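Local coordinates for beta-N-acetylglucosaminidase-like protein Glycoside hydrolase family 20 (Flavobacterium johnsoniae, PDB 6YHH) that probably removes terminal N-acetylglucosamine units from chitin oligosaccharides, acting as a family 20 beta-N-acetylhexosaminidase, at residues 5-10 / 14-19; 90-95 / 474-479; 121-126 / 136-141; 170-175 / 496-501; 479-484 / 488-493. All coordinates share one frame; numbering follows the deposited sequence.

The contacts cluster where the N-terminal domain of this family 20 enzyme meets the catalytic barrel, away from Glu317, the predicted proton donor. Contacts 1 and 3, with centres about 6 Å apart, lie on neighbouring strands of one sheet, 15-19 in contact 1 and 131-140 in contact 3, and Met10 O bonds Gln122 NE2 at 2.8 Å between them. Contact 2 ties this sheet to helix 467-476, since its Trp476 NE1 reaches Asp140 OD1 of contact 3 at 2.8 Å. Contact 5 meets contact 1 where Arg490 NH1 bonds Leu9 O at 2.8 Å. Contacts 4 and 5 both use helix 484-497, their centres about 16 Å apart, and Met173 of contact 4 packs against Met10 of contact 1.

Contact 1 of 5, residues 5-10 / 14-19; sequences EQLNLM and QNVVVN
Leu7 meets Val18 and Val16 through one methyl, CD1, which lies 3.8 Å from Val18 CG2 and 4.3 Å from Val16 CG1. The Leu7 and Val18 side chains slide past each other in opposite directions and touch by their methyls. Val18 turns CG2 to the side of its backbone N, with CG1 anti to that N (chi1 176°), and CG2 is the branch that Leu7 reaches. In the sheet of the N-terminal domain, strand 15-19 is a neighbour of strand 131-140; its Val16 and Val18 point toward the 5-10 loop while Val17, between them, points away. Branched valines suit the extended strand, and the longer leucines suit the loop, because the CA atoms of Leu7 and Val18 stand 9.6 Å apart. Leu9 adds a looser touch, its CD1 lying 4.5 Å from Val16 CG2. Leu123 of helix 110-123 also packs on both Leu7 and Leu9, and Ile138 of the adjoining strand on Leu9.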
# COMPACT_ATOMS: atom_id res chain seq x y z
N GLU A 5 32.68 -8.82 -8.74
CA GLU A 5 32.50 -7.39 -8.50
C GLU A 5 31.21 -6.75 -9.14
O GLU A 5 30.84 -5.64 -8.78
CB GLU A 5 33.76 -6.64 -9.01
N GLN A 6 30.53 -7.43 -10.05
CA GLN A 6 29.35 -6.90 -10.71
C GLN A 6 28.09 -7.42 -10.02
O GLN A 6 26.99 -7.09 -10.45
CB GLN A 6 29.36 -7.39 -12.15
CG GLN A 6 30.50 -6.81 -12.94
CD GLN A 6 30.59 -7.45 -14.32
OE1 GLN A 6 31.24 -8.46 -14.49
NE2 GLN A 6 29.88 -6.89 -15.27
N LEU A 7 28.25 -8.31 -9.04
CA LEU A 7 27.11 -8.95 -8.41
C LEU A 7 26.54 -8.06 -7.32
O LEU A 7 27.25 -7.68 -6.37
CB LEU A 7 27.45 -10.35 -7.86
CG LEU A 7 28.03 -11.38 -8.91
CD1 LEU A 7 28.20 -12.71 -8.17
CD2 LEU A 7 27.18 -11.50 -10.16
N ASN A 8 25.22 -7.89 -7.38
CA ASN A 8 24.54 -7.10 -6.32
C ASN A 8 23.92 -7.91 -5.26
O ASN A 8 22.69 -7.96 -5.08
CB ASN A 8 23.61 -6.09 -6.98
CG ASN A 8 24.38 -5.15 -7.90
OD1 ASN A 8 25.36 -4.55 -7.47
ND2 ASN A 8 23.94 -5.03 -9.15
N LEU A 9 24.79 -8.57 -4.47
CA LEU A 9 24.35 -9.48 -3.40
C LEU A 9 24.41 -8.73 -2.10
O LEU A 9 25.41 -8.06 -1.82
CB LEU A 9 25.24 -10.73 -3.27
CG LEU A 9 25.46 -11.48 -4.58
CD1 LEU A 9 26.36 -12.73 -4.40
CD2 LEU A 9 24.14 -11.84 -5.26
N MET A 10 23.40 -8.87 -1.23
CA MET A 10 23.39 -8.16 0.03
C MET A 10 22.39 -8.91 0.94
O MET A 10 21.24 -9.11 0.53
CB MET A 10 22.93 -6.71 -0.07
CG MET A 10 23.12 -5.96 1.23
SD MET A 10 22.68 -4.19 1.11
CE MET A 10 23.79 -3.60 -0.18
N GLN A 14 29.33 -15.23 2.59
CA GLN A 14 30.60 -15.56 3.28
C GLN A 14 31.63 -16.09 2.24
O GLN A 14 32.84 -15.85 2.37
CB GLN A 14 30.41 -16.60 4.40
CG GLN A 14 29.51 -16.19 5.59
CD GLN A 14 30.09 -15.10 6.47
OE1 GLN A 14 31.33 -14.79 6.45
NE2 GLN A 14 29.19 -14.43 7.22
N ASN A 15 31.15 -16.77 1.24
CA ASN A 15 32.01 -17.32 0.16
C ASN A 15 31.31 -17.17 -1.15
O ASN A 15 30.15 -17.61 -1.29
CB ASN A 15 32.29 -18.82 0.37
CG ASN A 15 32.91 -19.13 1.72
OD1 ASN A 15 32.24 -19.42 2.73
ND2 ASN A 15 34.18 -19.00 1.75
N VAL A 16 32.03 -16.61 -2.11
CA VAL A 16 31.44 -16.41 -3.46
C VAL A 16 32.52 -16.67 -4.49
O VAL A 16 33.52 -15.95 -4.50
CB VAL A 16 30.98 -14.96 -3.68
CG1 VAL A 16 30.39 -14.78 -5.10
CG2 VAL A 16 30.00 -14.55 -2.58
N VAL A 17 32.27 -17.58 -5.41
CA VAL A 17 33.14 -17.76 -6.57
C VAL A 17 32.31 -17.76 -7.85
O VAL A 17 31.31 -18.46 -7.90
CB VAL A 17 33.93 -19.08 -6.45
CG1 VAL A 17 34.89 -19.25 -7.64
CG2 VAL A 17 34.69 -19.04 -5.15
N VAL A 18 32.74 -16.99 -8.83
CA VAL A 18 32.05 -17.04 -10.13
C VAL A 18 32.96 -17.78 -11.12
O VAL A 18 34.13 -17.42 -11.26
CB VAL A 18 31.83 -15.63 -10.65
CG1 VAL A 18 31.20 -15.62 -12.04
CG2 VAL A 18 30.98 -14.86 -9.63
N ASN A 19 32.37 -18.73 -11.83
CA ASN A 19 33.13 -19.52 -12.85
C ASN A 19 32.59 -19.13 -14.24
O ASN A 19 31.80 -18.20 -14.37
CB ASN A 19 33.01 -21.02 -12.45
CG ASN A 19 33.80 -21.35 -11.14
OD1 ASN A 19 34.81 -20.75 -10.84
ND2 ASN A 19 33.27 -22.19 -10.36

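Contact 2 of 5, residues 90-95 / 474-479; sequences EDESYS and RLWSAE
At the seam between the N-terminal domain and the catalytic domain of this family 20 enzyme, Trp476, in the last turn of a barrel-domain helix, reaches over to Glu92, in the loop just before strand 94-99, and to Tyr94, its first residue. The CA atoms of Glu92 and Trp476 are 10.6 Å apart, and the large indole, with CG anti to the backbone N (chi1 174°), spans the distance. Its CZ2 lies 4.1 Å from Tyr94 CE1. Trp476 comes in at the edge of the tyrosine ring, near its plane, and the two side chains run obliquely to one another. On the indole rim, CH2 is 3.9 Å from Glu92 O, and that oxygen lies at the ring edge, near its plane. This buried carbonyl has no hydrogen-bond partner in the model, so the slightly positive C-H edge may ease its burial a little. Just beside it, Asp91 OD1 accepts from Ser93 N (3.0 Å, 158°) in an Asx turn and from Ser93 OG (2.6 Å), fixing the bend that leads into the strand. The carboxylate of Glu92 is held by His115 and Arg147, and Tyr94 OH by Thr119. Around the indole, His115 of helix 110-123 meets it edge-to-face, NE1 bonds Asp140 OD1 at the end of strand 131-140, and Arg147 of strand 146-152 packs beside it.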
# COMPACT_ATOMS: atom_id res chain seq x y z
N GLU A 90 19.90 -21.30 15.38
CA GLU A 90 19.67 -22.28 14.36
C GLU A 90 20.79 -22.26 13.35
O GLU A 90 21.42 -21.25 13.09
CB GLU A 90 18.37 -21.97 13.63
CG GLU A 90 17.12 -22.21 14.40
CD GLU A 90 16.80 -23.70 14.47
OE1 GLU A 90 16.59 -24.40 13.39
OE2 GLU A 90 16.85 -24.15 15.64
N ASP A 91 21.00 -23.41 12.73
CA ASP A 91 21.90 -23.49 11.60
C ASP A 91 21.17 -22.94 10.38
O ASP A 91 20.19 -23.55 9.88
CB ASP A 91 22.28 -24.99 11.32
CG ASP A 91 23.22 -25.14 10.20
OD1 ASP A 91 23.37 -24.26 9.37
OD2 ASP A 91 23.83 -26.23 10.01
N GLU A 92 21.56 -21.73 9.95
CA GLU A 92 20.88 -20.99 8.86
C GLU A 92 21.74 -21.02 7.62
O GLU A 92 21.53 -20.25 6.68
CB GLU A 92 20.67 -19.50 9.30
CG GLU A 92 19.67 -19.37 10.41
CD GLU A 92 19.52 -17.89 10.74
OE1 GLU A 92 18.82 -17.22 9.92
OE2 GLU A 92 20.14 -17.40 11.70
N SER A 93 22.72 -21.92 7.60
CA SER A 93 23.64 -21.99 6.46
C SER A 93 23.01 -22.60 5.21
O SER A 93 22.00 -23.29 5.29
CB SER A 93 24.86 -22.88 6.82
OG SER A 93 24.57 -24.27 7.04
N TYR A 94 23.64 -22.38 4.06
CA TYR A 94 23.20 -22.98 2.81
C TYR A 94 24.33 -22.89 1.84
O TYR A 94 25.27 -22.08 2.05
CB TYR A 94 21.93 -22.29 2.20
CG TYR A 94 22.21 -20.86 1.75
CD1 TYR A 94 22.18 -19.79 2.67
CD2 TYR A 94 22.61 -20.58 0.46
CE1 TYR A 94 22.53 -18.51 2.28
CE2 TYR A 94 22.97 -19.32 0.07
CZ TYR A 94 22.96 -18.28 0.95
OH TYR A 94 23.42 -17.05 0.50
N SER A 95 24.23 -23.72 0.78
CA SER A 95 25.07 -23.55 -0.41
C SER A 95 24.16 -23.44 -1.63
O SER A 95 23.04 -23.97 -1.65
CB SER A 95 26.06 -24.70 -0.63
OG SER A 95 25.33 -25.86 -0.82
N ARG A 474 25.60 -5.77 7.76
CA ARG A 474 26.44 -5.81 8.96
C ARG A 474 26.15 -6.98 9.89
O ARG A 474 27.05 -7.53 10.54
CB ARG A 474 26.38 -4.49 9.72
CG ARG A 474 27.26 -4.41 10.99
CD ARG A 474 28.75 -4.68 10.78
NE ARG A 474 29.22 -3.81 9.73
CZ ARG A 474 29.83 -4.20 8.61
NH1 ARG A 474 30.21 -5.46 8.34
NH2 ARG A 474 30.06 -3.29 7.74
N LEU A 475 24.91 -7.38 9.99
CA LEU A 475 24.53 -8.37 10.94
C LEU A 475 24.75 -9.79 10.41
O LEU A 475 24.86 -10.71 11.21
CB LEU A 475 23.06 -8.15 11.35
CG LEU A 475 22.87 -6.82 12.09
CD1 LEU A 475 21.37 -6.67 12.39
CD2 LEU A 475 23.78 -6.62 13.29
N TRP A 476 24.85 -9.95 9.08
CA TRP A 476 25.02 -11.29 8.47
C TRP A 476 26.45 -11.52 7.99
O TRP A 476 27.04 -12.58 8.22
CB TRP A 476 24.03 -11.43 7.29
CG TRP A 476 24.23 -12.72 6.50
CD1 TRP A 476 25.25 -12.99 5.64
CD2 TRP A 476 23.41 -13.88 6.54
NE1 TRP A 476 25.13 -14.30 5.17
CE2 TRP A 476 23.98 -14.84 5.70
CE3 TRP A 476 22.21 -14.19 7.20
CZ2 TRP A 476 23.45 -16.12 5.54
CZ3 TRP A 476 21.68 -15.48 7.03
CH2 TRP A 476 22.30 -16.42 6.20
N SER A 477 26.99 -10.56 7.25
CA SER A 477 28.22 -10.76 6.49
C SER A 477 29.44 -10.71 7.44
O SER A 477 29.39 -10.33 8.62
CB SER A 477 28.39 -9.66 5.46
OG SER A 477 27.39 -9.77 4.43
N ALA A 478 30.56 -11.08 6.86
CA ALA A 478 31.82 -11.08 7.62
C ALA A 478 32.14 -9.67 8.12
O ALA A 478 31.82 -8.68 7.47
CB ALA A 478 32.94 -11.56 6.68
N GLU A 479 32.89 -9.62 9.23
CA GLU A 479 33.22 -8.37 9.88
C GLU A 479 34.03 -7.46 8.99
O GLU A 479 33.92 -6.25 9.11
CB GLU A 479 34.01 -8.66 11.16
CG GLU A 479 34.39 -7.42 11.97
CD GLU A 479 35.04 -7.71 13.31
OE1 GLU A 479 35.49 -8.86 13.55
OE2 GLU A 479 35.04 -6.75 14.15

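Contact 3 of 5, residues 121-126 / 136-141; sequences LQLLQN and SQISDF
A chi1 of -91°, some 30° beyond the usual staggered position, swings the isobutyl group of Leu123 toward strand 131-140, while Ile138 stretches its longer branch so that CD1 is anti to CA (chi2 170°). The two methyls meet loosely, Leu123 CD1 lying 4.4 Å from Ile138 CD1. The same Leu123 methyl is 3.8 Å from Ser136 OG, a van der Waals touch, as a methyl can make no hydrogen bond; the hydroxyl is bonded instead to Pro134 O. Bonding so close to home lets a serine be buried beside a leucine, and its small size leaves room for the methyl. Near Leu123 the chain leaves helix 110-123 and passes through Leu124 into the short strand 125-126; this pairs antiparallel with strand 131-140 to make a beta hairpin. Leu123 packs the end of the helix region onto the longer hairpin strand, whose Ser136 and Ile138 point toward it while Gln137, between them, points away. The turn out of the helix includes a backbone bond from Leu124 N to Leu121 O at 3.3 Å. From the next strand of the sheet, 94-99, Leu96 and Val98 also pack on Leu123, and Leu7 of the N-terminal loop reaches it as well.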
# COMPACT_ATOMS: atom_id res chain seq x y z
N LEU A 121 17.67 -14.84 -6.22
CA LEU A 121 17.04 -13.67 -6.86
C LEU A 121 18.03 -12.57 -7.12
O LEU A 121 17.96 -11.91 -8.17
CB LEU A 121 15.90 -13.19 -5.99
CG LEU A 121 14.68 -14.10 -5.99
CD1 LEU A 121 13.70 -13.68 -4.90
CD2 LEU A 121 14.02 -14.11 -7.38
N GLN A 122 18.95 -12.37 -6.17
CA GLN A 122 19.95 -11.30 -6.36
C GLN A 122 20.97 -11.61 -7.38
O GLN A 122 21.55 -10.67 -7.96
CB GLN A 122 20.61 -10.98 -5.03
CG GLN A 122 19.67 -10.34 -4.01
CD GLN A 122 20.39 -10.01 -2.70
OE1 GLN A 122 21.46 -10.56 -2.40
NE2 GLN A 122 19.77 -9.14 -1.88
N LEU A 123 21.11 -12.90 -7.70
CA LEU A 123 22.07 -13.28 -8.72
C LEU A 123 21.57 -13.11 -10.13
O LEU A 123 22.35 -13.16 -11.11
CB LEU A 123 22.47 -14.76 -8.57
CG LEU A 123 23.63 -15.26 -7.76
CD1 LEU A 123 23.75 -16.78 -8.07
CD2 LEU A 123 24.96 -14.52 -8.09
N LEU A 124 20.26 -12.91 -10.28
CA LEU A 124 19.63 -12.69 -11.64
C LEU A 124 20.26 -11.62 -12.40
O LEU A 124 20.45 -10.48 -11.88
CB LEU A 124 18.14 -12.43 -11.47
CG LEU A 124 17.34 -12.40 -12.81
CD1 LEU A 124 17.32 -13.74 -13.48
CD2 LEU A 124 15.97 -11.79 -12.46
N GLN A 125 20.64 -11.93 -13.63
CA GLN A 125 21.22 -11.00 -14.57
C GLN A 125 20.37 -10.99 -15.84
O GLN A 125 19.50 -11.84 -16.04
CB GLN A 125 22.67 -11.38 -14.94
CG GLN A 125 23.59 -11.58 -13.74
CD GLN A 125 23.75 -10.41 -12.84
OE1 GLN A 125 23.76 -10.55 -11.57
NE2 GLN A 125 24.06 -9.29 -13.41
N ASN A 126 20.65 -10.02 -16.70
CA ASN A 126 20.06 -10.01 -18.04
C ASN A 126 20.99 -9.30 -19.00
O ASN A 126 21.86 -8.54 -18.56
CB ASN A 126 18.66 -9.34 -18.05
CG ASN A 126 18.66 -7.92 -17.52
OD1 ASN A 126 19.07 -6.95 -18.27
ND2 ASN A 126 18.02 -7.74 -16.28
N SER A 136 28.40 -20.30 -10.78
CA SER A 136 29.00 -19.79 -9.53
C SER A 136 28.73 -20.76 -8.39
O SER A 136 27.79 -21.59 -8.45
CB SER A 136 28.39 -18.40 -9.23
OG SER A 136 26.97 -18.51 -9.16
N GLN A 137 29.47 -20.58 -7.28
CA GLN A 137 29.28 -21.35 -6.10
C GLN A 137 29.36 -20.43 -4.90
O GLN A 137 30.31 -19.65 -4.80
CB GLN A 137 30.36 -22.47 -5.91
CG GLN A 137 30.44 -23.41 -7.09
CD GLN A 137 31.45 -22.89 -8.12
OE1 GLN A 137 32.54 -22.49 -7.73
NE2 GLN A 137 31.07 -22.83 -9.41
N ILE A 138 28.35 -20.56 -4.05
CA ILE A 138 28.23 -19.72 -2.88
C ILE A 138 28.00 -20.60 -1.72
O ILE A 138 27.16 -21.52 -1.80
CB ILE A 138 27.05 -18.70 -3.07
CG1 ILE A 138 27.41 -17.63 -4.05
CG2 ILE A 138 26.59 -18.11 -1.73
CD1 ILE A 138 26.26 -16.72 -4.50
N SER A 139 28.67 -20.36 -0.59
CA SER A 139 28.35 -21.02 0.62
C SER A 139 28.33 -19.95 1.69
O SER A 139 29.19 -19.05 1.72
CB SER A 139 29.29 -22.23 0.99
OG SER A 139 30.53 -21.78 1.23
N ASP A 140 27.31 -20.04 2.54
CA ASP A 140 26.96 -18.85 3.36
C ASP A 140 26.37 -19.22 4.68
O ASP A 140 25.90 -20.33 4.88
CB ASP A 140 25.91 -18.02 2.51
CG ASP A 140 25.84 -16.55 2.86
OD1 ASP A 140 26.71 -16.01 3.57
OD2 ASP A 140 24.88 -15.91 2.34
N PHE A 141 26.41 -18.27 5.60
CA PHE A 141 25.86 -18.43 6.91
C PHE A 141 25.98 -17.04 7.57
O PHE A 141 26.80 -16.22 7.16
CB PHE A 141 26.71 -19.47 7.75
CG PHE A 141 28.23 -19.15 7.77
CD1 PHE A 141 29.06 -19.61 6.80
CD2 PHE A 141 28.76 -18.26 8.71
CE1 PHE A 141 30.41 -19.28 6.77
CE2 PHE A 141 30.12 -17.97 8.75
CZ PHE A 141 30.94 -18.49 7.75

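Contact 4 of 5, residues 170-175 / 496-501; sequences LAAMKM and FRLEEL
Ala172 CB fits against two leucine methyls at once, Leu498 CD2 and Leu501 CD1, each 3.9 Å away. The leucines stand three residues apart, a spacing that brings both to one side of the turn that leads from helix 484-497 toward the 3-10 segment 499-501; Leu501 N bonds Leu498 O at 2.9 Å within it. Both carry CG anti to the carbonyl carbon (chi1 -65° in Leu498), which sends their methyls out to the alanine. A single methyl suits the other side, because the backbones come as near as 7.6 Å between the CA atoms of Ala172 and Leu498. Immediately afterward, helix 160-172 ends in a Schellman motif: Lys174, with positive phi, is the C-prime residue, and Met175 N bonds Leu170 O at 2.8 Å. This helix is the crossover of the beta-alpha-beta unit formed with parallel strands 146-152 and 177-184; beside the contact, helix 467-476 packs on Met173, helix 110-123 on Ala172, and helix 40-56 on Leu501.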
# COMPACT_ATOMS: atom_id res chain seq x y z
N LEU A 170 12.33 -8.11 5.58
CA LEU A 170 13.29 -8.72 6.54
C LEU A 170 13.80 -10.06 5.94
O LEU A 170 14.99 -10.25 5.82
CB LEU A 170 12.69 -9.00 7.92
CG LEU A 170 12.46 -7.76 8.80
CD1 LEU A 170 12.06 -8.22 10.19
CD2 LEU A 170 13.47 -6.70 8.84
N ALA A 171 12.88 -10.87 5.46
CA ALA A 171 13.33 -12.13 4.83
C ALA A 171 14.20 -11.90 3.64
O ALA A 171 15.16 -12.61 3.42
CB ALA A 171 12.16 -13.07 4.55
N ALA A 172 13.85 -10.92 2.82
CA ALA A 172 14.61 -10.61 1.63
C ALA A 172 16.03 -10.24 1.95
O ALA A 172 16.97 -10.49 1.12
CB ALA A 172 13.92 -9.46 0.90
N MET A 173 16.23 -9.68 3.13
CA MET A 173 17.58 -9.24 3.61
C MET A 173 18.18 -10.25 4.58
O MET A 173 19.16 -9.94 5.26
CB MET A 173 17.47 -7.90 4.26
CG MET A 173 16.98 -6.78 3.32
SD MET A 173 17.76 -6.75 1.67
CE MET A 173 19.48 -6.72 2.26
N LYS A 174 17.58 -11.43 4.72
CA LYS A 174 18.05 -12.48 5.65
C LYS A 174 18.02 -12.08 7.11
O LYS A 174 18.81 -12.57 7.93
CB LYS A 174 19.41 -13.01 5.25
CG LYS A 174 19.44 -13.55 3.87
CD LYS A 174 20.78 -14.24 3.56
CE LYS A 174 20.86 -14.73 2.12
NZ LYS A 174 21.24 -13.63 1.21
N MET A 175 17.12 -11.14 7.45
CA MET A 175 16.90 -10.78 8.84
C MET A 175 15.88 -11.70 9.49
O MET A 175 14.94 -12.11 8.82
CB MET A 175 16.48 -9.31 8.94
CG MET A 175 17.56 -8.43 8.44
SD MET A 175 17.02 -6.66 8.39
CE MET A 175 16.87 -6.26 10.14
N PHE A 496 15.53 -1.24 -5.05
CA PHE A 496 14.57 -1.38 -6.14
C PHE A 496 13.79 -2.67 -6.06
O PHE A 496 12.54 -2.65 -6.10
CB PHE A 496 15.36 -1.26 -7.41
CG PHE A 496 14.83 -1.98 -8.62
CD1 PHE A 496 13.58 -1.72 -9.10
CD2 PHE A 496 15.67 -2.77 -9.38
CE1 PHE A 496 13.10 -2.36 -10.21
CE2 PHE A 496 15.24 -3.41 -10.56
CZ PHE A 496 13.95 -3.16 -11.00
N ARG A 497 14.46 -3.80 -5.87
CA ARG A 497 13.76 -5.09 -5.86
C ARG A 497 12.84 -5.30 -4.67
O ARG A 497 11.92 -6.09 -4.73
CB ARG A 497 14.73 -6.23 -6.11
CG ARG A 497 15.29 -6.23 -7.53
CD ARG A 497 14.22 -6.36 -8.63
NE ARG A 497 14.87 -6.57 -9.95
CZ ARG A 497 14.18 -6.58 -11.09
NH1 ARG A 497 12.86 -6.41 -11.08
NH2 ARG A 497 14.81 -6.69 -12.26
N LEU A 498 13.07 -4.56 -3.57
CA LEU A 498 12.13 -4.64 -2.46
C LEU A 498 10.73 -4.14 -2.87
O LEU A 498 9.74 -4.52 -2.21
CB LEU A 498 12.64 -3.86 -1.23
CG LEU A 498 13.88 -4.34 -0.52
CD1 LEU A 498 14.32 -3.30 0.50
CD2 LEU A 498 13.58 -5.66 0.19
N GLU A 499 10.62 -3.36 -3.95
CA GLU A 499 9.31 -2.83 -4.32
C GLU A 499 8.33 -3.91 -4.69
O GLU A 499 7.12 -3.74 -4.55
CB GLU A 499 9.39 -1.84 -5.46
CG GLU A 499 10.06 -0.51 -5.14
CD GLU A 499 9.81 0.52 -6.19
OE1 GLU A 499 10.18 0.28 -7.33
OE2 GLU A 499 9.09 1.49 -5.83
N GLU A 500 8.84 -5.06 -5.16
CA GLU A 500 7.93 -6.14 -5.47
C GLU A 500 7.22 -6.72 -4.28
O GLU A 500 6.25 -7.43 -4.45
CB GLU A 500 8.65 -7.26 -6.26
CG GLU A 500 9.53 -8.12 -5.38
CD GLU A 500 10.56 -8.98 -6.12
OE1 GLU A 500 10.76 -8.78 -7.34
OE2 GLU A 500 11.18 -9.81 -5.40
N LEU A 501 7.72 -6.44 -3.09
CA LEU A 501 7.12 -6.92 -1.86
C LEU A 501 6.16 -5.85 -1.27
O LEU A 501 5.62 -6.03 -0.18
CB LEU A 501 8.26 -7.18 -0.84
CG LEU A 501 9.29 -8.19 -1.34
CD1 LEU A 501 10.46 -8.30 -0.35
CD2 LEU A 501 8.69 -9.52 -1.69

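Contact 5 of 5, residues 479-484 / 488-493; sequences ENITDV and RKRLES
Val484 O accepts a hydrogen bond from Arg488 N at 2.9 Å, the one direct hydrogen bond between the two segments, with an N-H...O angle of 158°. This is an i to i+4 bond of the first turn of helix 484-497, and that helical spacing places the two side chains side by side, pointing the same way. Val484 CG1 lies over one face of the Arg488 guanidinium, 3.8 Å from NE and 3.9 Å from NH2. The arginine chain is extended from CG to NE, which lays the flat group against Val484 CG1, where NH1 also reaches a salt bridge with Asp563. With an alanine here in place of Arg488, Asp563 would probably lose its charged mate and Val484 CG1 the flat group it rests on. Asp483 is the N-cap of the helix, its OD1 accepting from Asn486 N, as suits a short carboxylate at a helix start. Its backbone O takes a bond from a water at 2.7 Å, and that water lies at the edge of the Arg490 guanidinium, in its plane, accepting a weak bond from NH2. Ile481 CG2 touches the same group more loosely, 4.4 Å from Arg490 NH2. Glu473 and Asn486 hold other nitrogens of Arg490, while Tyr424 packs on both Ile481 and Arg490.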
# COMPACT_ATOMS: atom_id res chain seq x y z
N GLU A 479 32.89 -9.62 9.23
CA GLU A 479 33.22 -8.37 9.88
C GLU A 479 34.03 -7.46 8.99
O GLU A 479 33.92 -6.25 9.11
CB GLU A 479 34.01 -8.66 11.16
CG GLU A 479 34.39 -7.42 11.97
CD GLU A 479 35.04 -7.71 13.31
OE1 GLU A 479 35.49 -8.86 13.55
OE2 GLU A 479 35.04 -6.75 14.15
N ASN A 480 34.81 -8.00 8.07
CA ASN A 480 35.59 -7.15 7.18
C ASN A 480 34.92 -6.66 5.93
O ASN A 480 35.57 -6.02 5.14
CB ASN A 480 36.95 -7.79 6.83
CG ASN A 480 36.80 -9.05 6.02
OD1 ASN A 480 35.69 -9.52 5.76
ND2 ASN A 480 37.92 -9.67 5.70
N ILE A 481 33.60 -6.87 5.74
CA ILE A 481 32.95 -6.30 4.60
C ILE A 481 32.50 -4.88 5.04
O ILE A 481 31.52 -4.76 5.82
CB ILE A 481 31.75 -7.21 4.21
CG1 ILE A 481 32.12 -8.66 3.83
CG2 ILE A 481 30.88 -6.56 3.15
CD1 ILE A 481 33.17 -8.77 2.76
N THR A 482 33.27 -3.86 4.68
CA THR A 482 33.12 -2.53 5.25
C THR A 482 33.22 -1.42 4.21
O THR A 482 33.16 -0.24 4.55
CB THR A 482 34.12 -2.29 6.35
OG1 THR A 482 35.42 -2.42 5.79
CG2 THR A 482 33.93 -3.25 7.53
N ASP A 483 33.38 -1.77 2.94
CA ASP A 483 33.61 -0.77 1.87
C ASP A 483 32.26 -0.04 1.62
O ASP A 483 31.37 -0.61 1.04
CB ASP A 483 34.15 -1.42 0.65
CG ASP A 483 34.46 -0.47 -0.48
OD1 ASP A 483 33.76 0.47 -0.87
OD2 ASP A 483 35.41 -0.78 -1.15
N VAL A 484 32.20 1.19 2.06
CA VAL A 484 30.92 1.92 1.98
C VAL A 484 30.56 2.15 0.53
O VAL A 484 29.38 2.02 0.15
CB VAL A 484 30.96 3.26 2.72
CG1 VAL A 484 29.66 4.04 2.47
CG2 VAL A 484 31.19 3.05 4.19
N ARG A 488 27.13 0.97 -1.28
CA ARG A 488 26.12 1.84 -1.90
C ARG A 488 25.76 1.38 -3.31
O ARG A 488 24.61 1.53 -3.73
CB ARG A 488 26.67 3.26 -2.06
CG ARG A 488 26.85 4.05 -0.80
CD ARG A 488 27.12 5.50 -1.15
NE ARG A 488 27.74 6.19 -0.07
CZ ARG A 488 27.10 6.74 0.98
NH1 ARG A 488 25.79 6.62 1.02
NH2 ARG A 488 27.78 7.37 1.95
N LYS A 489 26.77 0.93 -4.07
CA LYS A 489 26.59 0.48 -5.46
C LYS A 489 25.62 -0.70 -5.50
O LYS A 489 24.72 -0.73 -6.32
CB LYS A 489 27.92 0.12 -6.15
N ARG A 490 25.76 -1.63 -4.56
CA ARG A 490 24.91 -2.82 -4.49
C ARG A 490 23.53 -2.48 -3.95
O ARG A 490 22.55 -3.11 -4.28
CB ARG A 490 25.55 -3.92 -3.61
CG ARG A 490 26.80 -4.50 -4.25
CD ARG A 490 27.44 -5.63 -3.42
NE ARG A 490 28.18 -5.12 -2.26
CZ ARG A 490 27.87 -5.28 -0.99
NH1 ARG A 490 26.80 -5.97 -0.57
NH2 ARG A 490 28.62 -4.71 -0.09
N LEU A 491 23.49 -1.47 -3.08
CA LEU A 491 22.21 -1.16 -2.38
C LEU A 491 21.12 -0.70 -3.35
O LEU A 491 19.92 -0.88 -3.09
CB LEU A 491 22.51 -0.06 -1.40
CG LEU A 491 21.42 0.27 -0.40
CD1 LEU A 491 21.17 -0.88 0.53
CD2 LEU A 491 21.79 1.50 0.43
N GLU A 492 21.50 -0.06 -4.45
CA GLU A 492 20.57 0.53 -5.38
C GLU A 492 19.60 -0.53 -5.94
O GLU A 492 18.37 -0.37 -5.91
CB GLU A 492 21.22 1.24 -6.54
CG GLU A 492 22.17 2.37 -6.21
CD GLU A 492 22.67 3.08 -7.48
OE1 GLU A 492 22.47 2.50 -8.65
OE2 GLU A 492 23.25 4.22 -7.29
N SER A 493 20.13 -1.66 -6.40
CA SER A 493 19.26 -2.70 -6.93
C SER A 493 18.51 -3.46 -5.84
O SER A 493 17.37 -3.87 -6.06
CB SER A 493 20.02 -3.68 -7.84
OG SER A 493 21.00 -4.36 -7.12
O HOH W 1 31.01 -3.33 1.21